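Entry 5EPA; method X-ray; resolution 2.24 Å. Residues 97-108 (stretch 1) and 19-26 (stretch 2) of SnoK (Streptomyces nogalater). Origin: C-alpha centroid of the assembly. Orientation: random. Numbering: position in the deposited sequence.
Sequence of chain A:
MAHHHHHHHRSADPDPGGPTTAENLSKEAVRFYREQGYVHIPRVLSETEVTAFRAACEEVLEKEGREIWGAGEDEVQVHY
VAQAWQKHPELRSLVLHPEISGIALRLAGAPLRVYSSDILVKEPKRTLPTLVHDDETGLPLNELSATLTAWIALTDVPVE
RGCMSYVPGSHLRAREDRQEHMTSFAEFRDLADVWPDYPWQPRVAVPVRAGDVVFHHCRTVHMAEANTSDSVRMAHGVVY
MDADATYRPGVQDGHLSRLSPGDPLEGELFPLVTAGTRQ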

ATOM      1  N   HIS A  97       7.920   3.873 -11.974  1.00 28.58           N
ATOM      2  CA  HIS A  97       8.610   2.779 -12.626  1.00 29.29           C
ATOM      3  C   HIS A  97       7.704   2.276 -13.742  1.00 30.08           C
ATOM      4  O   HIS A  97       6.496   2.114 -13.527  1.00 29.32           O
ATOM      5  CB  HIS A  97       8.897   1.657 -11.623  1.00 29.39           C
ATOM      6  CG  HIS A  97       9.817   0.599 -12.137  1.00 30.66           C
ATOM      7  ND1 HIS A  97       9.367  -0.517 -12.799  1.00 31.17           N
ATOM      8  CD2 HIS A  97      11.168   0.475 -12.067  1.00 31.45           C
ATOM      9  CE1 HIS A  97      10.401  -1.265 -13.148  1.00 32.52           C
ATOM     10  NE2 HIS A  97      11.505  -0.692 -12.705  1.00 32.07           N
ATOM     11  N   PRO A  98       8.263   2.033 -14.946  1.00 31.48           N
ATOM     12  CA  PRO A  98       7.385   1.652 -16.054  1.00 32.49           C
ATOM     13  C   PRO A  98       6.658   0.338 -15.843  1.00 33.22           C
ATOM     14  O   PRO A  98       5.507   0.206 -16.237  1.00 33.52           O
ATOM     15  CB  PRO A  98       8.337   1.533 -17.242  1.00 33.60           C
ATOM     16  CG  PRO A  98       9.554   2.338 -16.856  1.00 33.53           C
ATOM     17  CD  PRO A  98       9.658   2.250 -15.379  1.00 32.21           C
ATOM     18  N   GLU A  99       7.317  -0.640 -15.233  1.00 33.13           N
ATOM     19  CA  GLU A  99       6.676  -1.910 -15.048  1.00 33.46           C
ATOM     20  C   GLU A  99       5.704  -1.879 -13.875  1.00 31.68           C
ATOM     21  O   GLU A  99       4.557  -2.325 -13.992  1.00 33.02           O
ATOM     22  CB  GLU A  99       7.710  -3.036 -14.905  1.00 35.62           C
ATOM     23  CG  GLU A  99       8.798  -3.044 -15.991  1.00 37.68           C
ATOM     24  CD  GLU A  99       8.284  -2.961 -17.427  1.00 39.88           C
ATOM     25  OE1 GLU A  99       7.050  -3.078 -17.701  1.00 42.45           O
ATOM     26  OE2 GLU A  99       9.134  -2.797 -18.317  1.00 42.47           O
ATOM     27  N   ILE A 100       6.121  -1.361 -12.734  1.00 29.01           N
ATOM     28  CA  ILE A 100       5.239  -1.339 -11.578  1.00 27.41           C
ATOM     29  C   ILE A 100       3.971  -0.536 -11.889  1.00 26.86           C
ATOM     30  O   ILE A 100       2.877  -0.973 -11.570  1.00 26.43           O
ATOM     31  CB  ILE A 100       5.925  -0.741 -10.330  1.00 26.53           C
ATOM     32  CG1 ILE A 100       7.124  -1.590  -9.905  1.00 26.87           C
ATOM     33  CG2 ILE A 100       4.926  -0.627  -9.189  1.00 25.43           C
ATOM     34  CD1 ILE A 100       7.947  -0.954  -8.791  1.00 27.06           C
ATOM     35  N   SER A 101       4.143   0.689 -12.419  1.00 26.55           N
ATOM     36  CA  SER A 101       3.022   1.596 -12.610  1.00 25.92           C
ATOM     37  C   SER A 101       2.219   1.137 -13.808  1.00 26.61           C
ATOM     38  O   SER A 101       1.004   1.253 -13.826  1.00 26.35           O
ATOM     39  CB  SER A 101       3.469   3.081 -12.760  1.00 26.20           C
ATOM     40  OG  SER A 101       4.232   3.283 -13.917  1.00 27.01           O
ATOM     41  N   GLY A 102       2.882   0.594 -14.808  1.00 27.64           N
ATOM     42  CA  GLY A 102       2.158   0.043 -15.963  1.00 29.35           C
ATOM     43  C   GLY A 102       1.294  -1.188 -15.614  1.00 29.63           C
ATOM     44  O   GLY A 102       0.200  -1.373 -16.152  1.00 29.96           O
ATOM     45  N   ILE A 103       1.799  -2.028 -14.714  1.00 28.80           N
ATOM     46  CA  ILE A 103       1.029  -3.167 -14.227  1.00 28.56           C
ATOM     47  C   ILE A 103      -0.160  -2.666 -13.429  1.00 28.02           C
ATOM     48  O   ILE A 103      -1.253  -3.157 -13.592  1.00 27.82           O
ATOM     49  CB  ILE A 103       1.901  -4.126 -13.368  1.00 27.95           C
ATOM     50  CG1 ILE A 103       2.864  -4.893 -14.280  1.00 28.56           C
ATOM     51  CG2 ILE A 103       1.029  -5.111 -12.593  1.00 27.35           C
ATOM     52  CD1 ILE A 103       4.009  -5.533 -13.533  1.00 28.58           C
ATOM     53  N   ALA A 104       0.067  -1.670 -12.585  1.00 28.29           N
ATOM     54  CA  ALA A 104      -1.024  -1.074 -11.784  1.00 28.75           C
ATOM     55  C   ALA A 104      -2.154  -0.573 -12.656  1.00 29.83           C
ATOM     56  O   ALA A 104      -3.317  -0.820 -12.388  1.00 29.42           O
ATOM     57  CB  ALA A 104      -0.504   0.091 -10.967  1.00 28.48           C
ATOM     58  N   LEU A 105      -1.773   0.051 -13.751  1.00 30.68           N
ATOM     59  CA  LEU A 105      -2.725   0.543 -14.717  1.00 32.76           C
ATOM     60  C   LEU A 105      -3.557  -0.577 -15.351  1.00 33.01           C
ATOM     61  O   LEU A 105      -4.772  -0.447 -15.543  1.00 33.70           O
ATOM     62  CB  LEU A 105      -1.975   1.351 -15.794  1.00 34.06           C
ATOM     63  CG  LEU A 105      -2.746   2.320 -16.650  1.00 36.30           C
ATOM     64  CD1 LEU A 105      -3.487   3.338 -15.785  1.00 36.74           C
ATOM     65  CD2 LEU A 105      -1.786   3.051 -17.590  1.00 37.21           C
ATOM     66  N   ARG A 106      -2.908  -1.663 -15.712  1.00 32.99           N
ATOM     67  CA  ARG A 106      -3.620  -2.799 -16.314  1.00 33.34           C
ATOM     68  C   ARG A 106      -4.554  -3.461 -15.308  1.00 31.89           C
ATOM     69  O   ARG A 106      -5.660  -3.846 -15.633  1.00 31.93           O
ATOM     70  CB  ARG A 106      -2.632  -3.804 -16.914  1.00 34.69           C
ATOM     71  CG  ARG A 106      -2.045  -3.312 -18.229  1.00 36.93           C
ATOM     72  CD  ARG A 106      -1.399  -4.378 -19.106  1.00 39.00           C
ATOM     73  NE  ARG A 106      -2.261  -5.549 -19.280  1.00 42.03           N
ATOM     74  CZ  ARG A 106      -1.863  -6.745 -19.728  1.00 44.32           C
ATOM     75  NH1 ARG A 106      -0.596  -6.971 -20.057  1.00 44.46           N
ATOM     76  NH2 ARG A 106      -2.758  -7.730 -19.848  1.00 46.90           N
ATOM     77  N   LEU A 107      -4.108  -3.566 -14.073  1.00 30.79           N
ATOM     78  CA  LEU A 107      -4.909  -4.172 -13.041  1.00 30.24           C
ATOM     79  C   LEU A 107      -6.139  -3.309 -12.751  1.00 30.19           C
ATOM     80  O   LEU A 107      -7.265  -3.834 -12.650  1.00 29.98           O
ATOM     81  CB  LEU A 107      -4.081  -4.369 -11.775  1.00 29.59           C
ATOM     82  CG  LEU A 107      -2.943  -5.401 -11.864  1.00 30.01           C
ATOM     83  CD1 LEU A 107      -2.173  -5.456 -10.564  1.00 29.20           C
ATOM     84  CD2 LEU A 107      -3.445  -6.815 -12.166  1.00 30.63           C
ATOM     85  N   ALA A 108      -5.935  -1.989 -12.658  1.00 28.81           N
ATOM     86  CA  ALA A 108      -7.004  -1.072 -12.292  1.00 28.48           C
ATOM     87  C   ALA A 108      -8.033  -0.928 -13.360  1.00 29.25           C
ATOM     88  O   ALA A 108      -9.203  -0.737 -13.091  1.00 30.76           O
ATOM     89  CB  ALA A 108      -6.434   0.285 -11.977  1.00 28.22           C
TER
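Stretch 2 19-26: PTTAENLS

Stretch 2 is held to the helix of stretch 1 by two strong hydrogen bonds, both centred on Ala22. Ala22 N donates to Glu99 OE1 at 3.0 Å and is nearly linear, with an angle of 169°. Arg106 NH1 donates to Ala22 O at 2.9 Å. Glu99 and Arg106 are seven residues apart, two helical turns, so their side chains leave the same side of the helix and both CA-to-CB bonds point toward stretch 2. A water extends the first bond: it donates to Glu99 OE1 at 2.6 Å and accepts from Glu23 N at 3.1 Å. Arg106 NH1 also makes a weak hydrogen bond to Leu25 O at 3.3 Å. Leu25 CB lies over one face of the guanidinium, 3.8 Å from Arg106 NH1, while Ala22 O sits at its edge.

Stretch 2 has no regular helix or strand. Its backbone is extended from Pro19 to Thr21, turns through Ala22 to Asn24, and is extended again at Leu25 and Ser26. Asn24 braces the turn. Its OD1 accepts from Thr21 N at 2.9 Å, its ND2 donates to Pro19 O at 3.2 Å, and Asn24 N donates to Thr21 OG1 at 3.0 Å.

The chain runs in the same general sense as the helix, with Thr20 and Thr21 near Glu99 and Leu25 near Arg106 and Leu107. The backbones are closest at Ile103 and Ala22, whose CA atoms are 4.6 Å apart. Gly102 permits this close fit: Ala22 CB lies 3.7 Å from Gly102 C, and a CB on Gly102 would clash with it.

Apolar packing completes the contact. Ile103 CG1 is 3.7 Å from Ala22 CA. Ile103 CG2 approaches Leu25 CD2 at 4.1 Å, and Leu107 CD2 meets the same Leu25 CD2 at 4.3 Å.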

ATOM      1  N   PRO A  19      11.502 -11.964 -15.533  1.00 42.83           N
ATOM      2  CA  PRO A  19      10.791 -10.799 -14.992  1.00 39.97           C
ATOM      3  C   PRO A  19       9.339 -10.687 -15.457  1.00 37.80           C
ATOM      4  O   PRO A  19       9.019 -11.047 -16.573  1.00 38.54           O
ATOM      5  CB  PRO A  19      11.578  -9.594 -15.535  1.00 41.72           C
ATOM      6  CG  PRO A  19      12.801 -10.146 -16.182  1.00 43.49           C
ATOM      7  CD  PRO A  19      12.538 -11.581 -16.502  1.00 44.43           C
ATOM      8  N   THR A  20       8.468 -10.197 -14.595  1.00 35.35           N
ATOM      9  CA  THR A  20       7.127  -9.821 -15.023  1.00 35.08           C
ATOM     10  C   THR A  20       7.098  -8.320 -15.361  1.00 34.19           C
ATOM     11  O   THR A  20       7.551  -7.488 -14.578  1.00 33.85           O
ATOM     12  CB  THR A  20       6.058 -10.105 -13.967  1.00 34.07           C
ATOM     13  OG1 THR A  20       6.213 -11.435 -13.462  1.00 35.57           O
ATOM     14  CG2 THR A  20       4.687  -9.961 -14.583  1.00 34.20           C
ATOM     15  N   THR A  21       6.556  -7.999 -16.523  1.00 34.25           N
ATOM     16  CA  THR A  21       6.507  -6.635 -17.018  1.00 34.93           C
ATOM     17  C   THR A  21       5.044  -6.275 -17.280  1.00 35.52           C
ATOM     18  O   THR A  21       4.186  -7.158 -17.325  1.00 35.52           O
ATOM     19  CB  THR A  21       7.241  -6.494 -18.361  1.00 35.67           C
ATOM     20  OG1 THR A  21       6.606  -7.343 -19.332  1.00 36.36           O
ATOM     21  CG2 THR A  21       8.715  -6.866 -18.247  1.00 36.34           C
ATOM     22  N   ALA A  22       4.782  -5.000 -17.539  1.00 35.44           N
ATOM     23  CA  ALA A  22       3.436  -4.586 -17.918  1.00 36.92           C
ATOM     24  C   ALA A  22       2.966  -5.257 -19.197  1.00 39.85           C
ATOM     25  O   ALA A  22       1.791  -5.530 -19.377  1.00 40.03           O
ATOM     26  CB  ALA A  22       3.373  -3.081 -18.091  1.00 37.09           C
ATOM     27  N   GLU A  23       3.896  -5.501 -20.105  1.00 43.30           N
ATOM     28  CA  GLU A  23       3.578  -6.052 -21.414  1.00 47.69           C
ATOM     29  C   GLU A  23       3.236  -7.543 -21.320  1.00 45.72           C
ATOM     30  O   GLU A  23       2.381  -8.016 -22.044  1.00 45.32           O
ATOM     31  CB  GLU A  23       4.770  -5.847 -22.390  1.00 52.70           C
ATOM     32  CG  GLU A  23       4.497  -6.224 -23.844  1.00 59.24           C
ATOM     33  CD  GLU A  23       4.836  -7.700 -24.197  1.00 66.78           C
ATOM     34  OE1 GLU A  23       5.624  -8.399 -23.507  1.00 66.63           O
ATOM     35  OE2 GLU A  23       4.279  -8.200 -25.203  1.00 76.67           O
ATOM     36  N   ASN A  24       3.961  -8.298 -20.491  1.00 44.01           N
ATOM     37  CA  ASN A  24       3.808  -9.776 -20.472  1.00 43.01           C
ATOM     38  C   ASN A  24       2.886 -10.258 -19.346  1.00 41.12           C
ATOM     39  O   ASN A  24       2.675 -11.438 -19.167  1.00 40.11           O
ATOM     40  CB  ASN A  24       5.188 -10.496 -20.440  1.00 43.02           C
ATOM     41  CG  ASN A  24       5.895 -10.397 -19.089  1.00 41.94           C
ATOM     42  OD1 ASN A  24       5.289 -10.149 -18.053  1.00 40.89           O
ATOM     43  ND2 ASN A  24       7.188 -10.594 -19.099  1.00 42.76           N
ATOM     44  N   LEU A  25       2.393  -9.320 -18.554  1.00 39.93           N
ATOM     45  CA  LEU A  25       1.433  -9.637 -17.499  1.00 39.02           C
ATOM     46  C   LEU A  25       0.267 -10.453 -18.065  1.00 39.04           C
ATOM     47  O   LEU A  25      -0.335 -10.068 -19.070  1.00 38.90           O
ATOM     48  CB  LEU A  25       0.924  -8.336 -16.891  1.00 38.79           C
ATOM     49  CG  LEU A  25      -0.151  -8.449 -15.800  1.00 38.50           C
ATOM     50  CD1 LEU A  25       0.442  -8.840 -14.459  1.00 37.50           C
ATOM     51  CD2 LEU A  25      -0.884  -7.118 -15.669  1.00 38.34           C
ATOM     52  N   SER A  26      -0.044 -11.577 -17.435  1.00 38.09           N
ATOM     53  CA  SER A  26      -1.074 -12.451 -17.977  1.00 39.51           C
ATOM     54  C   SER A  26      -2.472 -11.933 -17.696  1.00 39.62           C
ATOM     55  O   SER A  26      -2.723 -11.334 -16.677  1.00 38.92           O
ATOM     56  CB  SER A  26      -0.931 -13.890 -17.443  1.00 39.62           C
ATOM     57  OG  SER A  26      -1.032 -13.928 -16.015  1.00 38.90           O
TER
HETATM   58  O   HOH W   1       6.354  -3.533 -20.123  1.00 34.41           O